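Local coordinates for xylose isomerase-like TIM barrel domain-containing protein (Parabacteroides distasonis, PDB 4KW2) that is of unknown function but folds as a xylose isomerase-like TIM barrel and is probably a sugar isomerase or a related enzyme of that superfamily, at residues D41-L46 with R88-I93; V24-W29 with G49-F54; L136-D141 with G167-M172; H119-E124 with M142-H147. All blocks are in the same frame, centred on the assembly; numbering follows the deposited sequence.

Contact 1 of 4, residues D41-L46 with R88-I93; sequences DKTQQL and RGIKPI. With SO4 (sulfate ion), chain C.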
# COMPACT_ATOMS: atom_id res chain seq x y z
N ASP A 41 9.47 25.02 -0.43
CA ASP A 41 10.77 25.11 -1.11
C ASP A 41 10.94 23.99 -2.13
O ASP A 41 11.47 24.21 -3.22
CB ASP A 41 11.93 25.05 -0.11
CG ASP A 41 11.93 26.20 0.87
OD1 ASP A 41 11.34 27.26 0.59
OD2 ASP A 41 12.52 26.02 1.96
N LYS A 42 10.51 22.78 -1.77
CA LYS A 42 10.53 21.64 -2.68
C LYS A 42 9.59 21.86 -3.85
O LYS A 42 9.91 21.51 -4.98
CB LYS A 42 10.12 20.36 -1.95
CG LYS A 42 11.14 19.90 -0.92
CD LYS A 42 12.24 19.09 -1.57
CE LYS A 42 13.29 18.71 -0.55
NZ LYS A 42 14.25 17.74 -1.15
N THR A 43 8.42 22.42 -3.56
CA THR A 43 7.43 22.77 -4.58
C THR A 43 8.02 23.76 -5.60
O THR A 43 7.75 23.65 -6.80
CB THR A 43 6.16 23.32 -3.90
OG1 THR A 43 5.69 22.38 -2.93
CG2 THR A 43 5.05 23.58 -4.92
N GLN A 44 8.86 24.69 -5.13
CA GLN A 44 9.58 25.60 -6.03
C GLN A 44 10.57 24.85 -6.92
O GLN A 44 10.66 25.12 -8.11
CB GLN A 44 10.35 26.65 -5.24
CG GLN A 44 9.48 27.71 -4.59
CD GLN A 44 10.30 28.69 -3.78
OE1 GLN A 44 10.72 28.40 -2.66
NE2 GLN A 44 10.54 29.85 -4.34
N GLN A 45 11.30 23.91 -6.33
CA GLN A 45 12.27 23.11 -7.09
C GLN A 45 11.58 22.23 -8.13
O GLN A 45 12.13 21.96 -9.19
CB GLN A 45 13.11 22.26 -6.14
CG GLN A 45 14.01 23.07 -5.22
CD GLN A 45 14.49 22.27 -4.03
OE1 GLN A 45 14.86 21.11 -4.17
NE2 GLN A 45 14.48 22.88 -2.86
N LEU A 46 10.36 21.78 -7.81
CA LEU A 46 9.55 21.03 -8.77
C LEU A 46 9.00 21.90 -9.89
O LEU A 46 8.73 21.40 -10.98
CB LEU A 46 8.40 20.34 -8.04
CG LEU A 46 8.81 19.14 -7.18
CD1 LEU A 46 7.76 18.84 -6.13
CD2 LEU A 46 9.07 17.92 -8.06
N ARG A 88 7.01 32.88 -2.77
CA ARG A 88 7.50 31.70 -3.49
C ARG A 88 6.80 31.46 -4.82
O ARG A 88 7.16 30.53 -5.55
CB ARG A 88 7.37 30.46 -2.62
CG ARG A 88 8.27 30.47 -1.40
CD ARG A 88 8.04 29.21 -0.59
NE ARG A 88 9.03 29.01 0.45
CZ ARG A 88 9.04 29.61 1.64
NH1 ARG A 88 8.11 30.50 1.96
NH2 ARG A 88 9.99 29.31 2.50
N GLY A 89 5.81 32.29 -5.14
CA GLY A 89 5.05 32.15 -6.38
C GLY A 89 4.17 30.92 -6.39
O GLY A 89 3.97 30.30 -7.44
N ILE A 90 3.63 30.57 -5.22
CA ILE A 90 2.76 29.41 -5.05
C ILE A 90 1.45 29.87 -4.43
O ILE A 90 1.47 30.56 -3.41
CB ILE A 90 3.38 28.37 -4.09
CG1 ILE A 90 4.76 27.92 -4.61
CG2 ILE A 90 2.45 27.18 -3.92
CD1 ILE A 90 5.55 27.09 -3.61
N LYS A 91 0.32 29.49 -5.02
CA LYS A 91 -1.00 29.86 -4.48
C LYS A 91 -1.47 28.78 -3.51
O LYS A 91 -1.39 27.59 -3.84
CB LYS A 91 -2.03 29.99 -5.60
CG LYS A 91 -1.68 30.99 -6.68
CD LYS A 91 -2.04 32.41 -6.27
CE LYS A 91 -2.05 33.35 -7.46
NZ LYS A 91 -2.45 34.72 -7.05
N PRO A 92 -1.97 29.17 -2.32
CA PRO A 92 -2.52 28.19 -1.39
C PRO A 92 -3.94 27.85 -1.80
O PRO A 92 -4.89 28.15 -1.08
CB PRO A 92 -2.48 28.93 -0.06
CG PRO A 92 -2.72 30.35 -0.44
CD PRO A 92 -2.04 30.54 -1.77
N ILE A 93 -4.07 27.23 -2.97
CA ILE A 93 -5.34 27.10 -3.67
C ILE A 93 -6.33 26.18 -2.96
O ILE A 93 -7.54 26.40 -3.01
CB ILE A 93 -5.11 26.61 -5.13
CG1 ILE A 93 -6.35 26.83 -6.00
CG2 ILE A 93 -4.68 25.15 -5.17
CD1 ILE A 93 -6.44 28.22 -6.55
S SO4 C . 15.28 15.28 -3.98
O1 SO4 C . 15.06 15.24 -5.44
O2 SO4 C . 16.29 16.31 -3.67
O3 SO4 C . 14.01 15.60 -3.27
O4 SO4 C . 15.75 13.94 -3.55
O HOH W 1 12.16 27.60 3.95
O HOH W 2 9.94 29.82 -7.42

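Contact 2 of 4, residues V24-W29 with G49-F54; sequences VGIQTW and GYAEAF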
# COMPACT_ATOMS: atom_id res chain seq x y z
N VAL A 24 -1.85 22.66 -12.19
CA VAL A 24 -1.10 21.56 -11.61
C VAL A 24 -0.53 22.02 -10.28
O VAL A 24 0.26 22.97 -10.22
CB VAL A 24 0.05 21.10 -12.53
CG1 VAL A 24 0.69 19.83 -11.98
CG2 VAL A 24 -0.45 20.88 -13.95
N GLY A 25 -0.92 21.33 -9.21
CA GLY A 25 -0.43 21.62 -7.87
C GLY A 25 0.11 20.39 -7.17
O GLY A 25 -0.03 19.26 -7.65
N ILE A 26 0.72 20.61 -6.02
CA ILE A 26 1.22 19.51 -5.20
C ILE A 26 0.36 19.28 -3.97
O ILE A 26 -0.16 20.23 -3.38
CB ILE A 26 2.68 19.77 -4.78
CG1 ILE A 26 3.31 18.48 -4.25
CG2 ILE A 26 2.78 20.89 -3.74
CD1 ILE A 26 4.78 18.61 -3.96
N GLN A 27 0.20 18.01 -3.59
CA GLN A 27 -0.31 17.67 -2.26
C GLN A 27 0.86 17.74 -1.30
O GLN A 27 1.85 17.01 -1.47
CB GLN A 27 -0.90 16.27 -2.24
CG GLN A 27 -2.09 16.09 -3.16
CD GLN A 27 -2.67 14.69 -3.08
OE1 GLN A 27 -2.79 14.12 -2.00
NE2 GLN A 27 -3.03 14.13 -4.24
N THR A 28 0.77 18.61 -0.30
CA THR A 28 1.87 18.78 0.64
C THR A 28 2.14 17.50 1.44
O THR A 28 3.23 17.32 1.97
CB THR A 28 1.64 19.98 1.59
OG1 THR A 28 0.41 19.80 2.31
CG2 THR A 28 1.57 21.28 0.80
N TRP A 29 1.16 16.60 1.51
CA TRP A 29 1.36 15.28 2.12
C TRP A 29 2.61 14.56 1.57
O TRP A 29 3.26 13.80 2.28
CB TRP A 29 0.12 14.39 1.94
CG TRP A 29 0.28 13.08 2.60
CD1 TRP A 29 0.46 11.88 1.99
CD2 TRP A 29 0.33 12.83 4.01
NE1 TRP A 29 0.61 10.89 2.93
CE2 TRP A 29 0.54 11.45 4.18
CE3 TRP A 29 0.22 13.65 5.14
CZ2 TRP A 29 0.63 10.85 5.44
CZ3 TRP A 29 0.32 13.06 6.39
CH2 TRP A 29 0.53 11.67 6.54
N GLY A 49 3.04 25.95 -9.12
CA GLY A 49 2.53 27.22 -8.59
C GLY A 49 1.30 27.11 -7.71
O GLY A 49 0.65 28.12 -7.43
N TYR A 50 0.98 25.89 -7.26
CA TYR A 50 -0.23 25.64 -6.47
C TYR A 50 0.01 24.55 -5.43
O TYR A 50 0.86 23.68 -5.62
CB TYR A 50 -1.38 25.21 -7.39
CG TYR A 50 -1.75 26.23 -8.43
CD1 TYR A 50 -2.64 27.26 -8.13
CD2 TYR A 50 -1.22 26.18 -9.72
CE1 TYR A 50 -2.98 28.21 -9.08
CE2 TYR A 50 -1.56 27.12 -10.68
CZ TYR A 50 -2.44 28.13 -10.35
OH TYR A 50 -2.79 29.07 -11.29
N ALA A 51 -0.74 24.59 -4.34
CA ALA A 51 -0.61 23.58 -3.29
C ALA A 51 -1.96 23.21 -2.68
O ALA A 51 -2.84 24.05 -2.53
CB ALA A 51 0.34 24.07 -2.22
N GLU A 52 -2.12 21.92 -2.37
CA GLU A 52 -3.23 21.42 -1.56
C GLU A 52 -2.63 20.97 -0.23
O GLU A 52 -1.95 19.95 -0.17
CB GLU A 52 -3.94 20.26 -2.25
CG GLU A 52 -5.01 19.59 -1.38
CD GLU A 52 -5.78 18.50 -2.11
OE1 GLU A 52 -5.60 18.36 -3.35
OE2 GLU A 52 -6.57 17.78 -1.45
N ALA A 53 -2.89 21.74 0.83
CA ALA A 53 -2.21 21.50 2.09
C ALA A 53 -3.07 20.72 3.10
O ALA A 53 -4.25 21.00 3.28
CB ALA A 53 -1.74 22.81 2.69
N PHE A 54 -2.43 19.75 3.74
CA PHE A 54 -3.04 18.98 4.81
C PHE A 54 -2.67 19.61 6.15
O PHE A 54 -1.57 20.15 6.32
CB PHE A 54 -2.57 17.52 4.77
CG PHE A 54 -1.17 17.31 5.30
CD1 PHE A 54 -0.06 17.53 4.49
CD2 PHE A 54 -0.97 16.94 6.61
CE1 PHE A 54 1.22 17.37 4.98
CE2 PHE A 54 0.32 16.78 7.11
CZ PHE A 54 1.41 16.99 6.30
O HOH W 3 1.91 24.56 -11.60
O HOH W 4 0.51 21.02 4.70
O HOH W 5 -1.74 17.35 1.16

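Contact 3 of 4, residues L136-D141 with G167-M172; sequences LAKKYD and GRSPLM. With SO4 (sulfate ion), chain E.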
# COMPACT_ATOMS: atom_id res chain seq x y z
N LEU A 136 -21.99 26.74 3.75
CA LEU A 136 -20.67 27.32 3.99
C LEU A 136 -19.96 27.67 2.69
O LEU A 136 -19.33 28.73 2.58
CB LEU A 136 -19.81 26.36 4.83
CG LEU A 136 -20.23 26.18 6.29
CD1 LEU A 136 -19.53 24.98 6.91
CD2 LEU A 136 -19.93 27.44 7.09
N ALA A 137 -20.06 26.79 1.70
CA ALA A 137 -19.52 27.05 0.36
C ALA A 137 -20.07 28.36 -0.19
O ALA A 137 -19.31 29.19 -0.70
CB ALA A 137 -19.83 25.90 -0.58
N LYS A 138 -21.39 28.54 -0.09
CA LYS A 138 -22.05 29.77 -0.53
C LYS A 138 -21.58 30.97 0.28
O LYS A 138 -21.22 32.01 -0.27
CB LYS A 138 -23.57 29.67 -0.40
CG LYS A 138 -24.26 28.68 -1.33
CD LYS A 138 -25.77 28.92 -1.33
CE LYS A 138 -26.58 27.64 -1.32
NZ LYS A 138 -26.43 26.86 -2.57
N LYS A 139 -21.59 30.82 1.61
CA LYS A 139 -21.25 31.90 2.53
C LYS A 139 -19.83 32.43 2.32
O LYS A 139 -19.59 33.63 2.50
CB LYS A 139 -21.42 31.42 3.98
CG LYS A 139 -21.03 32.42 5.06
CD LYS A 139 -21.35 31.86 6.44
CE LYS A 139 -20.45 32.42 7.54
NZ LYS A 139 -21.08 33.53 8.29
N TYR A 140 -18.90 31.56 1.94
CA TYR A 140 -17.51 31.94 1.74
C TYR A 140 -17.07 31.90 0.27
O TYR A 140 -15.88 32.07 -0.02
CB TYR A 140 -16.59 31.03 2.56
CG TYR A 140 -16.77 31.17 4.06
CD1 TYR A 140 -16.29 32.28 4.75
CD2 TYR A 140 -17.41 30.17 4.79
CE1 TYR A 140 -16.45 32.39 6.12
CE2 TYR A 140 -17.57 30.28 6.16
CZ TYR A 140 -17.09 31.39 6.82
OH TYR A 140 -17.26 31.48 8.19
N ASP A 141 -18.01 31.69 -0.65
CA ASP A 141 -17.69 31.55 -2.07
C ASP A 141 -16.57 30.52 -2.31
O ASP A 141 -15.72 30.69 -3.19
CB ASP A 141 -17.32 32.91 -2.67
CG ASP A 141 -17.18 32.87 -4.19
OD1 ASP A 141 -17.84 32.02 -4.83
OD2 ASP A 141 -16.41 33.69 -4.73
N GLY A 167 -28.75 19.14 -8.53
CA GLY A 167 -29.51 20.28 -8.03
C GLY A 167 -28.80 21.18 -7.03
O GLY A 167 -29.33 22.23 -6.66
N ARG A 168 -27.60 20.79 -6.59
CA ARG A 168 -26.82 21.62 -5.67
C ARG A 168 -26.03 22.67 -6.43
O ARG A 168 -25.75 22.51 -7.62
CB ARG A 168 -25.87 20.77 -4.83
CG ARG A 168 -26.58 19.87 -3.83
CD ARG A 168 -25.59 19.10 -2.98
NE ARG A 168 -26.29 18.20 -2.07
CZ ARG A 168 -26.85 18.56 -0.92
NH1 ARG A 168 -26.80 19.82 -0.50
NH2 ARG A 168 -27.47 17.65 -0.17
N SER A 169 -25.67 23.75 -5.73
CA SER A 169 -24.85 24.84 -6.27
C SER A 169 -23.66 24.33 -7.09
O SER A 169 -23.13 23.26 -6.82
CB SER A 169 -24.35 25.72 -5.12
OG SER A 169 -23.22 26.49 -5.49
N PRO A 170 -23.23 25.12 -8.10
CA PRO A 170 -22.07 24.71 -8.89
C PRO A 170 -20.76 24.66 -8.09
O PRO A 170 -19.78 24.06 -8.54
CB PRO A 170 -21.98 25.78 -9.99
CG PRO A 170 -23.28 26.51 -9.96
CD PRO A 170 -23.78 26.41 -8.56
N LEU A 171 -20.74 25.28 -6.91
CA LEU A 171 -19.61 25.20 -6.00
C LEU A 171 -19.38 23.78 -5.46
O LEU A 171 -18.25 23.42 -5.13
CB LEU A 171 -19.81 26.16 -4.81
CG LEU A 171 -19.94 27.65 -5.13
CD1 LEU A 171 -20.50 28.39 -3.93
CD2 LEU A 171 -18.61 28.23 -5.57
N MSE A 172 -20.45 22.99 -5.38
CA MSE A 172 -20.36 21.61 -4.89
C MSE A 172 -19.93 20.69 -5.99
O MSE A 172 -20.69 20.41 -6.91
CB MSE A 172 -21.71 21.15 -4.33
CG MSE A 172 -22.19 22.03 -3.17
SE MSE A 172 -21.04 21.76 -1.59
CE MSE A 172 -21.84 20.09 -0.91
S SO4 E . -27.51 19.29 -11.87
O1 SO4 E . -27.73 19.53 -13.31
O2 SO4 E . -27.61 20.57 -11.14
O3 SO4 E . -28.53 18.35 -11.36
O4 SO4 E . -26.16 18.70 -11.67

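Contact 4 of 4, residues H119-E124 with M142-H147; sequences HIVTVE and MEVAIH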
# COMPACT_ATOMS: atom_id res chain seq x y z
N HIS A 119 -9.20 28.77 -2.84
CA HIS A 119 -10.38 28.78 -3.70
C HIS A 119 -11.12 27.44 -3.67
O HIS A 119 -12.27 27.36 -4.09
CB HIS A 119 -10.00 29.13 -5.14
CG HIS A 119 -9.57 30.55 -5.32
ND1 HIS A 119 -10.36 31.62 -4.97
CD2 HIS A 119 -8.43 31.08 -5.81
CE1 HIS A 119 -9.73 32.75 -5.23
NE2 HIS A 119 -8.55 32.45 -5.75
N ILE A 120 -10.47 26.39 -3.16
CA ILE A 120 -11.06 25.06 -3.12
C ILE A 120 -10.75 24.40 -1.79
O ILE A 120 -9.71 24.63 -1.20
CB ILE A 120 -10.49 24.14 -4.23
CG1 ILE A 120 -10.48 24.85 -5.59
CG2 ILE A 120 -11.30 22.85 -4.32
CD1 ILE A 120 -9.84 24.06 -6.71
N VAL A 121 -11.67 23.56 -1.32
CA VAL A 121 -11.37 22.65 -0.24
C VAL A 121 -11.79 21.25 -0.67
O VAL A 121 -12.83 21.08 -1.31
CB VAL A 121 -12.05 23.04 1.09
CG1 VAL A 121 -11.54 24.39 1.58
CG2 VAL A 121 -13.57 23.08 0.96
N THR A 122 -10.95 20.26 -0.37
CA THR A 122 -11.29 18.87 -0.61
C THR A 122 -11.78 18.27 0.70
O THR A 122 -11.18 18.50 1.76
CB THR A 122 -10.10 18.07 -1.17
OG1 THR A 122 -8.95 18.28 -0.35
CG2 THR A 122 -9.79 18.52 -2.58
N VAL A 123 -12.87 17.51 0.62
CA VAL A 123 -13.61 17.07 1.80
C VAL A 123 -14.18 15.66 1.62
O VAL A 123 -14.48 15.23 0.51
CB VAL A 123 -14.77 18.04 2.12
CG1 VAL A 123 -14.26 19.46 2.27
CG2 VAL A 123 -15.85 17.99 1.05
N GLU A 124 -14.33 14.96 2.74
CA GLU A 124 -14.89 13.62 2.78
C GLU A 124 -15.95 13.58 3.86
O GLU A 124 -15.68 13.15 4.98
CB GLU A 124 -13.78 12.59 3.05
CG GLU A 124 -14.24 11.13 3.03
CD GLU A 124 -13.09 10.14 3.00
OE1 GLU A 124 -12.04 10.43 2.38
OE2 GLU A 124 -13.24 9.05 3.58
N MSE A 142 -16.58 29.45 -1.52
CA MSE A 142 -15.56 28.41 -1.57
C MSE A 142 -16.05 27.27 -2.40
O MSE A 142 -17.18 26.81 -2.23
CB MSE A 142 -15.33 27.95 -0.13
CG MSE A 142 -14.14 27.00 0.03
SE MSE A 142 -12.47 27.90 -0.49
CE MSE A 142 -12.53 29.36 0.82
N GLU A 143 -15.22 26.79 -3.31
CA GLU A 143 -15.54 25.58 -4.05
C GLU A 143 -15.23 24.36 -3.20
O GLU A 143 -14.32 24.38 -2.38
CB GLU A 143 -14.79 25.54 -5.38
CG GLU A 143 -15.26 26.61 -6.34
CD GLU A 143 -14.68 26.44 -7.73
OE1 GLU A 143 -13.44 26.33 -7.86
OE2 GLU A 143 -15.48 26.41 -8.69
N VAL A 144 -16.01 23.30 -3.40
CA VAL A 144 -15.92 22.09 -2.60
C VAL A 144 -15.77 20.89 -3.52
O VAL A 144 -16.59 20.67 -4.40
CB VAL A 144 -17.17 21.93 -1.72
CG1 VAL A 144 -17.05 20.70 -0.82
CG2 VAL A 144 -17.40 23.18 -0.88
N ALA A 145 -14.69 20.13 -3.33
CA ALA A 145 -14.46 18.91 -4.08
C ALA A 145 -14.64 17.72 -3.13
O ALA A 145 -13.82 17.49 -2.24
CB ALA A 145 -13.07 18.90 -4.69
N ILE A 146 -15.73 16.98 -3.34
CA ILE A 146 -16.10 15.88 -2.46
C ILE A 146 -15.37 14.61 -2.87
O ILE A 146 -15.37 14.22 -4.03
CB ILE A 146 -17.63 15.66 -2.46
CG1 ILE A 146 -18.31 16.88 -1.82
CG2 ILE A 146 -18.00 14.39 -1.70
CD1 ILE A 146 -19.79 16.99 -2.15
N HIS A 147 -14.73 13.98 -1.89
CA HIS A 147 -13.99 12.74 -2.06
C HIS A 147 -14.79 11.68 -1.30
O HIS A 147 -14.93 11.76 -0.09
CB HIS A 147 -12.61 12.93 -1.43
CG HIS A 147 -11.61 11.86 -1.76
ND1 HIS A 147 -11.86 10.52 -1.56
CD2 HIS A 147 -10.35 11.95 -2.23
CE1 HIS A 147 -10.80 9.82 -1.92
NE2 HIS A 147 -9.87 10.67 -2.33

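Contact 1 of 4, residues D41-L46 with R88-I93
Arg88 lies across Gln44 and ends on Asp41, joining helix 36-46 to the turn that leads into strand 91-98 on the outer, helical layer of the TIM barrel. Arg88 CB meets the amide of Gln44, 3.6 Å from Gln44 CD. One atom further out, Arg88 CG rests 3.4 Å from Gln44 OE1, and Arg88 CD stays close to the same oxygen, the two side chains crossing at about a right angle. The chain runs extended from CG to NE (chi2 178°, chi3 169°), which carries the guanidinium past the glutamine to the carboxylate. Two nitrogens then grip one oxygen, Asp41 OD1, side-on and in the guanidinium plane, in a salt bridge of 2.9 Å from Arg88 NE and 3.1 Å from Arg88 NH2. NH1 turns to a second acid, Glu84, so the guanidinium is paired with two carboxylates, an arrangement likely to keep it charged. Deeper in, Ile90 CD1 packs 3.8 Å from Thr43 CG2, while Thr43 OG1 bonds back to Thr39 O within its own helix. On the more exposed side, a water accepts from Gln44 NE2 at 3.1 Å and donates weakly to Arg88 O. A second water donates to Asp41 OD2 at 2.6 Å.

Contact 2 of 4, residues V24-W29 with G49-F54
Ile26 is set between Tyr50 and Glu52, held through both its backbone groups: Ile26 N donates to Tyr50 O at 3.1 Å, and Ile26 O receives Glu52 N at 2.8 Å in a nearly straight bond. This is the tight part of the contact, the parallel pairing of strand 24-27 with strand 50-53, and Thr28 N continues it to Glu52 O at 3.0 Å. Gly25 lies close against Tyr50 here, its CA 3.3 Å from Tyr50 O.

On the face carrying Gln27 and Glu52, the two side chains run side by side and point the same way. Their polar ends are tied to other strands, Gln27 NE2 to Ser240 O and the Glu52 carboxylate to Ser240, Thr122 and His203. Beyond the strands, Trp29 presents the edge of its six-membered ring to the face of Phe54, a T-shaped pair with planes at 81°. With chi1 at 77°, Phe54 has CG between its backbone N and carbonyl carbon, which turns a face of the ring to Trp29, CE3 standing over its centre. Ala214 and Trp216 of the second subunit pack on this pair.

Water completes the pairing at its margins. One bridges Val24 O and Gly49 N, another joins Thr28 OG1 to Phe54 O, and a third links Trp29 N with Glu52 O, which thus takes both Thr28 N and the water. Two adjacent parallel strands connected through helix 36-46 form a beta-alpha-beta crossover, the first such unit of the TIM barrel.

Contact 3 of 4, residues L136-D141 with G167-M172
Leu171 packs on Ala137, near the C-terminal end of helix 130-140, in the apolar part of the contact. Leu171 CD1 sits 3.5 Å from the carbonyl oxygen of Ala137 and 4.2 Å from Ala137 CB, touching the helix through both backbone and methyl. With chi1 at -61°, CG is anti to the carbonyl carbon, which sends the branch toward the helix: CD1 meets Ala137, while Leu171 CD2 approaches Asp141 OD1 at 3.9 Å. The selenium of Met172, a selenomethionine, adds a looser touch 4.4 Å from Ala137 CB. Behind this layer lies strand 143-146, whose Val144 is met by both Ala137 and Met172.

Polar side chains border the apolar patch. Lys138 bends in its outer half and brings NZ to 3.5 Å from Ser169 CB, a contact made with carbon; the ammonium also forms a long, weak ion pair with Glu134. Glu134 accepts from Ser169 N as well and pairs with Arg168, whose other acidic partner is Asp131, so this one glutamate ties the loop to the helix.

Hydrogen bonds within each segment fix its shape. Ser169 OG accepts from Leu171 N at 3.1 Å, closing an ST turn, and Ser169 O receives Met172 N in a type I beta turn that aims Leu171 at the helix. At the start of the loop, Gly167 N binds a sulfate, probably from the crystallisation liquor, together with Arg198. On the other segment, Asp141 leaves the helix with positive phi, completing a Schellman motif. Here the last turn of helix 130-140 packs on the loop entering strand 172-178, in the helical layer of this TIM barrel.

Contact 4 of 4, residues H119-E124 with M142-H147
Val121 and Ala145 meet in the middle of a parallel ladder of five backbone hydrogen bonds between strands 120-123 and 143-146, which with helix 130-140 form a beta-alpha-beta unit of the TIM barrel. The ladder runs from Glu143 N and His119 O to His147 N and Val123 O, the last pair 2.7 Å apart. Ala145 is held through both its backbone N and O, each bonded to strand 120-123: its N donates to Val121 O at 2.9 Å in a nearly straight bond of 175°, and its O receives Val123 N. CA-H...O contacts, such as Thr122 CA to Ala145 O at 3.3 Å, fill the intervals.

Apolar contacts line the face of Val121, Val123, Val144 and Ile146. Val123 CG2 lies between its own backbone N and carbonyl carbon, which lets this methyl meet Val144 CG1 at 3.5 Å and also Ile146 CG1. Met142, a selenomethionine, bends at chi2 and chi3, its selenium 3.5 Å from His119 C. On the other face, Thr122 CG2 rests 3.9 Å from Ala145 CB.

Among polar side chains, Thr122 OG1 bonds to Glu52 in mid-strand, and Glu143 OE2 forms a salt bridge with Lys200 at one end. At the other, Glu124 and His147 cross at a slant, carboxylate and imidazole planes 20° apart. All five bonds across the segments are thus backbone to backbone, while Thr122 OG1 and Glu143 OE2 find partners outside the pair; Glu124 OE1 is buried without one in the model, which is probably costly.

Contacts 2 and 4 pair neighbouring strands of the same eight-stranded barrel, their centres about 13 Å apart, and meet in its interior where Glu52 OE2 lies 2.7 Å from Thr122 OG1. Strand 91-98 of contact 1 stands between them: Lys91 N is 2.8 Å from Gly49 O, and Ile93 O is 2.9 Å from Ile120 N. Contact 3 adjoins contact 4, with centres about 10 Å apart and Leu171 O 2.8 Å from Val144 N, but its centre lies about 27 Å from that of contact 1. Contacts 1 and 3 each set a helix against the segment leading into a barrel strand. The sulfates beside them are probably crystallisation ions and mark no established active site.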